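Local coordinates for protein Methylcobalamin\: coenzyme M methyltransferase (Methanosarcina mazei, PDB 4AY7) that probably transfers a methyl group from methylated corrinoid to coenzyme M in methanogenesis, as a zinc-dependent TIM-barrel enzyme, at residues F296-L299 against K305-A308; G301-I306 against V336-A341. All blocks are in the same frame, centred on the assembly; numbering follows the deposited sequence.

Interaction 1 of 2, residues F296-L299 against K305-A308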
ATOM      1  N   PHE A 296     -11.641   8.549  10.530  1.00 28.29           N
ATOM      2  CA  PHE A 296     -12.876   9.245  10.888  1.00 28.87           C
ATOM      3  C   PHE A 296     -14.179   8.649  10.368  1.00 26.81           C
ATOM      4  O   PHE A 296     -15.293   9.113  10.683  1.00 26.80           O
ATOM      5  CB  PHE A 296     -12.735  10.743  10.693  1.00 32.14           C
ATOM      6  CG  PHE A 296     -11.473  11.304  11.313  1.00 35.24           C
ATOM      7  CD1 PHE A 296     -11.277  11.232  12.697  1.00 38.52           C
ATOM      8  CD2 PHE A 296     -10.442  11.816  10.528  1.00 38.92           C
ATOM      9  CE1 PHE A 296     -10.114  11.726  13.283  1.00 41.59           C
ATOM     10  CE2 PHE A 296      -9.263  12.298  11.100  1.00 40.56           C
ATOM     11  CZ  PHE A 296      -9.091  12.245  12.488  1.00 41.63           C
ATOM     12  N   THR A 297     -14.100   7.572   9.623  1.00 24.86           N
ATOM     13  CA  THR A 297     -15.323   6.963   9.203  1.00 25.68           C
ATOM     14  C   THR A 297     -15.311   5.475   9.426  1.00 24.69           C
ATOM     15  O   THR A 297     -16.203   4.901  10.092  1.00 23.52           O
ATOM     16  CB  THR A 297     -15.624   7.322   7.724  1.00 25.75           C
ATOM     17  OG1 THR A 297     -15.649   8.759   7.567  1.00 26.02           O
ATOM     18  CG2 THR A 297     -16.878   6.654   7.227  1.00 25.70           C
ATOM     19  N   LEU A 298     -14.289   4.836   8.909  1.00 24.20           N
ATOM     20  CA  LEU A 298     -14.306   3.395   8.969  1.00 24.45           C
ATOM     21  C   LEU A 298     -14.108   2.904  10.435  1.00 23.92           C
ATOM     22  O   LEU A 298     -14.733   1.923  10.849  1.00 24.48           O
ATOM     23  CB  LEU A 298     -13.263   2.928   7.963  1.00 25.75           C
ATOM     24  CG  LEU A 298     -13.336   1.606   7.225  1.00 27.44           C
ATOM     25  CD1 LEU A 298     -14.613   1.239   6.527  1.00 26.40           C
ATOM     26  CD2 LEU A 298     -12.159   1.686   6.231  1.00 27.93           C
ATOM     27  N   LEU A 299     -13.252   3.581  11.198  1.00 23.63           N
ATOM     28  CA  LEU A 299     -12.897   3.163  12.541  1.00 24.40           C
ATOM     29  C   LEU A 299     -14.103   3.418  13.449  1.00 25.12           C
ATOM     30  O   LEU A 299     -14.544   2.488  14.062  1.00 24.21           O
ATOM     31  CB  LEU A 299     -11.607   3.856  13.026  1.00 24.92           C
ATOM     32  CG  LEU A 299     -11.275   3.935  14.523  1.00 25.87           C
ATOM     33  CD1 LEU A 299     -11.226   2.509  15.126  1.00 26.59           C
ATOM     34  CD2 LEU A 299      -9.988   4.726  14.747  1.00 25.49           C
ATOM     35  N   LYS A 305     -22.916   5.811   8.089  1.00 26.31           N
ATOM     36  CA  LYS A 305     -22.014   6.853   7.643  1.00 25.66           C
ATOM     37  C   LYS A 305     -20.975   6.323   6.658  1.00 24.29           C
ATOM     38  O   LYS A 305     -20.630   6.968   5.641  1.00 24.80           O
ATOM     39  CB  LYS A 305     -21.417   7.526   8.820  1.00 27.33           C
ATOM     40  CG  LYS A 305     -20.538   8.739   8.574  1.00 28.45           C
ATOM     41  CD  LYS A 305     -19.543   8.869   9.744  1.00 30.40           C
ATOM     42  CE  LYS A 305     -18.449   9.955   9.512  1.00 31.37           C
ATOM     43  NZ  LYS A 305     -18.666  11.046  10.495  1.00 35.42           N
ATOM     44  N   ILE A 306     -20.486   5.105   6.904  1.00 23.38           N
ATOM     45  CA  ILE A 306     -19.578   4.401   5.993  1.00 22.02           C
ATOM     46  C   ILE A 306     -20.309   4.191   4.659  1.00 22.68           C
ATOM     47  O   ILE A 306     -19.735   4.505   3.602  1.00 21.14           O
ATOM     48  CB  ILE A 306     -19.074   3.092   6.583  1.00 21.22           C
ATOM     49  CG1 ILE A 306     -18.274   3.387   7.850  1.00 21.15           C
ATOM     50  CG2 ILE A 306     -18.331   2.190   5.575  1.00 19.99           C
ATOM     51  CD1 ILE A 306     -18.058   2.144   8.771  1.00 21.06           C
ATOM     52  N   LYS A 307     -21.551   3.724   4.688  1.00 23.58           N
ATOM     53  CA  LYS A 307     -22.288   3.452   3.416  1.00 24.69           C
ATOM     54  C   LYS A 307     -22.551   4.735   2.643  1.00 24.23           C
ATOM     55  O   LYS A 307     -22.340   4.764   1.440  1.00 23.33           O
ATOM     56  CB  LYS A 307     -23.564   2.644   3.596  1.00 26.31           C
ATOM     57  CG  LYS A 307     -23.321   1.257   4.195  1.00 27.66           C
ATOM     58  CD  LYS A 307     -24.420   0.244   3.873  1.00 29.65           C
ATOM     59  CE  LYS A 307     -25.696   0.537   4.576  1.00 32.23           C
ATOM     60  NZ  LYS A 307     -26.835  -0.452   4.330  1.00 34.56           N
ATOM     61  N   ALA A 308     -22.911   5.787   3.347  1.00 24.17           N
ATOM     62  CA  ALA A 308     -23.119   7.072   2.729  1.00 24.81           C
ATOM     63  C   ALA A 308     -21.858   7.626   2.003  1.00 24.00           C
ATOM     64  O   ALA A 308     -21.940   8.120   0.854  1.00 23.33           O
ATOM     65  CB  ALA A 308     -23.655   8.084   3.724  1.00 25.31           C
TER
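Thr297 OG1 is held by a hydrogen bond with Glu309, one turn beyond Lys305 on helix 303-315, and lies against Lys305 CE at 3.6 Å. The same CE rests at 3.5 Å from Phe296 O; Lys305 NZ, at 3.9 Å from Phe296 O, is a looser neighbour, so the lysine meets Phe296 and Thr297 through its CE methylene rather than its charged end. With CG1 anti to the carbonyl carbon (chi1 -62°), the ethyl arm of Ile306 runs past Thr297 in the opposite sense. Its CG1 is in van der Waals contact with the carbonyl Thr297 O at 3.4 Å and makes an apolar contact with Thr297 CG2 at 3.6 Å. The other branch, CG2, meets Leu298 CD1 at 4.0 Å, the two side chains crossing nearly at right angles. If an alanine replaced Ile306, Thr297 CG2 would probably lose the CG1 contact and Leu298 CD1 the CG2 contact, leaving a gap between the two helices. About 234 Å² is buried in all. The contact joins short helix 294-298, which follows strand 287-292, to helix 303-315, which leads towards strand 320-323, while helix 333-346 adds Asn335, hydrogen-bonded to Leu298 O, and Leu339, packed on Leu298.

Interaction 2 of 2, residues G301-I306 against V336-A341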
ATOM      1  N   GLY A 301     -17.273   4.252  12.629  1.00 26.49           N
ATOM      2  CA  GLY A 301     -18.590   4.159  12.066  1.00 26.81           C
ATOM      3  C   GLY A 301     -19.367   5.463  12.331  1.00 27.22           C
ATOM      4  O   GLY A 301     -18.742   6.535  12.457  1.00 27.68           O
ATOM      5  N   PRO A 302     -20.702   5.380  12.380  1.00 26.49           N
ATOM      6  CA  PRO A 302     -21.465   4.126  12.280  1.00 26.83           C
ATOM      7  C   PRO A 302     -21.594   3.572  10.865  1.00 26.12           C
ATOM      8  O   PRO A 302     -21.052   4.171   9.873  1.00 25.56           O
ATOM      9  CB  PRO A 302     -22.837   4.525  12.780  1.00 27.17           C
ATOM     10  CG  PRO A 302     -22.936   5.918  12.347  1.00 27.63           C
ATOM     11  CD  PRO A 302     -21.603   6.518  12.600  1.00 27.12           C
ATOM     12  N   VAL A 303     -22.233   2.405  10.776  1.00 25.96           N
ATOM     13  CA  VAL A 303     -22.314   1.693   9.496  1.00 25.80           C
ATOM     14  C   VAL A 303     -22.936   2.613   8.405  1.00 26.16           C
ATOM     15  O   VAL A 303     -22.515   2.662   7.250  1.00 25.35           O
ATOM     16  CB  VAL A 303     -23.086   0.341   9.690  1.00 26.30           C
ATOM     17  CG1 VAL A 303     -23.669  -0.122   8.355  1.00 26.81           C
ATOM     18  CG2 VAL A 303     -22.136  -0.748  10.257  1.00 26.07           C
ATOM     19  N   ASP A 304     -23.965   3.347   8.770  1.00 27.50           N
ATOM     20  CA  ASP A 304     -24.658   4.153   7.778  1.00 28.58           C
ATOM     21  C   ASP A 304     -23.871   5.324   7.276  1.00 27.20           C
ATOM     22  O   ASP A 304     -24.124   5.770   6.141  1.00 25.99           O
ATOM     23  CB  ASP A 304     -26.020   4.641   8.299  1.00 31.34           C
ATOM     24  CG  ASP A 304     -27.025   3.511   8.420  1.00 34.63           C
ATOM     25  OD1 ASP A 304     -26.767   2.432   7.823  1.00 36.14           O
ATOM     26  OD2 ASP A 304     -28.073   3.691   9.096  1.00 36.56           O
ATOM     27  N   LYS A 305     -22.916   5.811   8.089  1.00 26.31           N
ATOM     28  CA  LYS A 305     -22.014   6.853   7.643  1.00 25.66           C
ATOM     29  C   LYS A 305     -20.975   6.323   6.658  1.00 24.29           C
ATOM     30  O   LYS A 305     -20.630   6.968   5.641  1.00 24.80           O
ATOM     31  CB  LYS A 305     -21.417   7.526   8.820  1.00 27.33           C
ATOM     32  CG  LYS A 305     -20.538   8.739   8.574  1.00 28.45           C
ATOM     33  CD  LYS A 305     -19.543   8.869   9.744  1.00 30.40           C
ATOM     34  CE  LYS A 305     -18.449   9.955   9.512  1.00 31.37           C
ATOM     35  NZ  LYS A 305     -18.666  11.046  10.495  1.00 35.42           N
ATOM     36  N   ILE A 306     -20.486   5.105   6.904  1.00 23.38           N
ATOM     37  CA  ILE A 306     -19.578   4.401   5.993  1.00 22.02           C
ATOM     38  C   ILE A 306     -20.309   4.191   4.659  1.00 22.68           C
ATOM     39  O   ILE A 306     -19.735   4.505   3.602  1.00 21.14           O
ATOM     40  CB  ILE A 306     -19.074   3.092   6.583  1.00 21.22           C
ATOM     41  CG1 ILE A 306     -18.274   3.387   7.850  1.00 21.15           C
ATOM     42  CG2 ILE A 306     -18.331   2.190   5.575  1.00 19.99           C
ATOM     43  CD1 ILE A 306     -18.058   2.144   8.771  1.00 21.06           C
ATOM     44  N   VAL A 336     -16.008  -2.766   8.265  1.00 22.84           N
ATOM     45  CA  VAL A 336     -15.389  -3.175   6.956  1.00 22.41           C
ATOM     46  C   VAL A 336     -16.447  -3.760   6.003  1.00 22.93           C
ATOM     47  O   VAL A 336     -16.514  -3.432   4.777  1.00 22.33           O
ATOM     48  CB  VAL A 336     -14.276  -4.231   7.155  1.00 22.26           C
ATOM     49  CG1 VAL A 336     -13.706  -4.594   5.761  1.00 22.38           C
ATOM     50  CG2 VAL A 336     -13.185  -3.739   8.120  1.00 22.36           C
ATOM     51  N   LYS A 337     -17.342  -4.568   6.561  1.00 23.90           N
ATOM     52  CA  LYS A 337     -18.413  -5.160   5.800  1.00 25.42           C
ATOM     53  C   LYS A 337     -19.408  -4.125   5.215  1.00 25.18           C
ATOM     54  O   LYS A 337     -20.062  -4.372   4.212  1.00 23.91           O
ATOM     55  CB  LYS A 337     -19.215  -6.145   6.663  1.00 27.37           C
ATOM     56  CG  LYS A 337     -18.444  -7.400   7.000  1.00 28.40           C
ATOM     57  CD  LYS A 337     -19.246  -8.395   7.784  1.00 31.02           C
ATOM     58  CE  LYS A 337     -20.157  -9.138   6.836  1.00 32.76           C
ATOM     59  NZ  LYS A 337     -20.824 -10.121   7.729  1.00 38.15           N
ATOM     60  N   ALA A 338     -19.506  -2.979   5.888  1.00 25.26           N
ATOM     61  CA  ALA A 338     -20.351  -1.882   5.447  1.00 25.15           C
ATOM     62  C   ALA A 338     -19.817  -1.338   4.146  1.00 25.18           C
ATOM     63  O   ALA A 338     -20.592  -0.883   3.341  1.00 25.84           O
ATOM     64  CB  ALA A 338     -20.461  -0.785   6.495  1.00 24.86           C
ATOM     65  N   LEU A 339     -18.512  -1.370   3.889  1.00 24.04           N
ATOM     66  CA  LEU A 339     -18.023  -1.001   2.542  1.00 25.06           C
ATOM     67  C   LEU A 339     -18.549  -1.818   1.388  1.00 23.90           C
ATOM     68  O   LEU A 339     -18.936  -1.310   0.324  1.00 24.71           O
ATOM     69  CB  LEU A 339     -16.483  -1.120   2.450  1.00 24.73           C
ATOM     70  CG  LEU A 339     -15.618   0.029   2.909  1.00 25.88           C
ATOM     71  CD1 LEU A 339     -14.111  -0.286   2.651  1.00 25.64           C
ATOM     72  CD2 LEU A 339     -16.105   1.335   2.293  1.00 24.27           C
ATOM     73  N   VAL A 340     -18.499  -3.106   1.571  1.00 23.69           N
ATOM     74  CA  VAL A 340     -18.911  -4.080   0.623  1.00 25.04           C
ATOM     75  C   VAL A 340     -20.401  -3.949   0.417  1.00 27.18           C
ATOM     76  O   VAL A 340     -20.880  -3.907  -0.752  1.00 27.25           O
ATOM     77  CB  VAL A 340     -18.580  -5.515   1.098  1.00 26.62           C
ATOM     78  CG1 VAL A 340     -19.141  -6.503   0.078  1.00 28.30           C
ATOM     79  CG2 VAL A 340     -17.063  -5.643   1.334  1.00 26.31           C
ATOM     80  N   ALA A 341     -21.156  -3.798   1.518  1.00 26.67           N
ATOM     81  CA  ALA A 341     -22.607  -3.608   1.407  1.00 25.71           C
ATOM     82  C   ALA A 341     -22.969  -2.335   0.582  1.00 25.03           C
ATOM     83  O   ALA A 341     -23.803  -2.399  -0.268  1.00 24.86           O
ATOM     84  CB  ALA A 341     -23.278  -3.583   2.803  1.00 26.25           C
TER
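Val303 and Ile306, three residues apart on helix 303-315, both turn onto Ala338 of helix 333-346, an apolar helix-helix contact on the outer layer of the TIM barrel. The evidence for close packing is in the backbone: the CA atoms of Val303 and Ala338 are 5.7 Å apart, a separation that suits the small methyl of alanine. That methyl points at the partner helix and is met by two side chains. Val303 has CG1 anti to its backbone N (chi1 157°), which carries CG1 to 3.8 Å from Ala338 CB, while CG2 stands a little further off, 4.1 Å from Ala338 CB. Ile306 supplies the other neighbour: CG2, the branch anti to its own N, comes to 3.8 Å from Ala338 CB. Leu339 starts out alongside the interface, with chi1 at -84°; chi2 sends CD1 anti to CA, and the other methyl, CD2, is the one that reaches Ile306 CG2 at 4.1 Å. Val303 also packs on Glu334 and Asn335, in the turn of helix 333-346 before Ala338.

Just before the helix that carries Val303 and Ile306, Gly301 adopts a positive phi, and Pro302 follows a cis peptide and stands at the N-cap position. Pro302 O accepts a hydrogen bond from Ile306 N at 3.2 Å. The interface is modest, 180 Å² summed over both sides, and purely apolar in its side-chain pairs. Beyond the alanine methyl, Ile306 CG2 also lies over the helix backbone, 3.9 Å from Leu339 N.

How the interactions relate
From the N terminus, helix 294-298 comes first, and interaction 1 closes the short connection 300-302 and the first residues of helix 303-315 by bringing that helix back against it. The range of interaction 2 begins at Gly301, its contact at Val303 in the first turn of helix 303-315, and it closes a much longer excursion through strand 320-323 into helix 333-346. The two spans overlap, neither enclosing the other; both ranges include Lys305 and Ile306, and of these Ile306 makes contacts in both. Their centres lie about 6 Å apart, with Leu298 CD1 3.9 Å from Leu339 CG and Lys307 CG 3.6 Å from Ala338 O. Together they tie three consecutive helices around the last strands of the barrel.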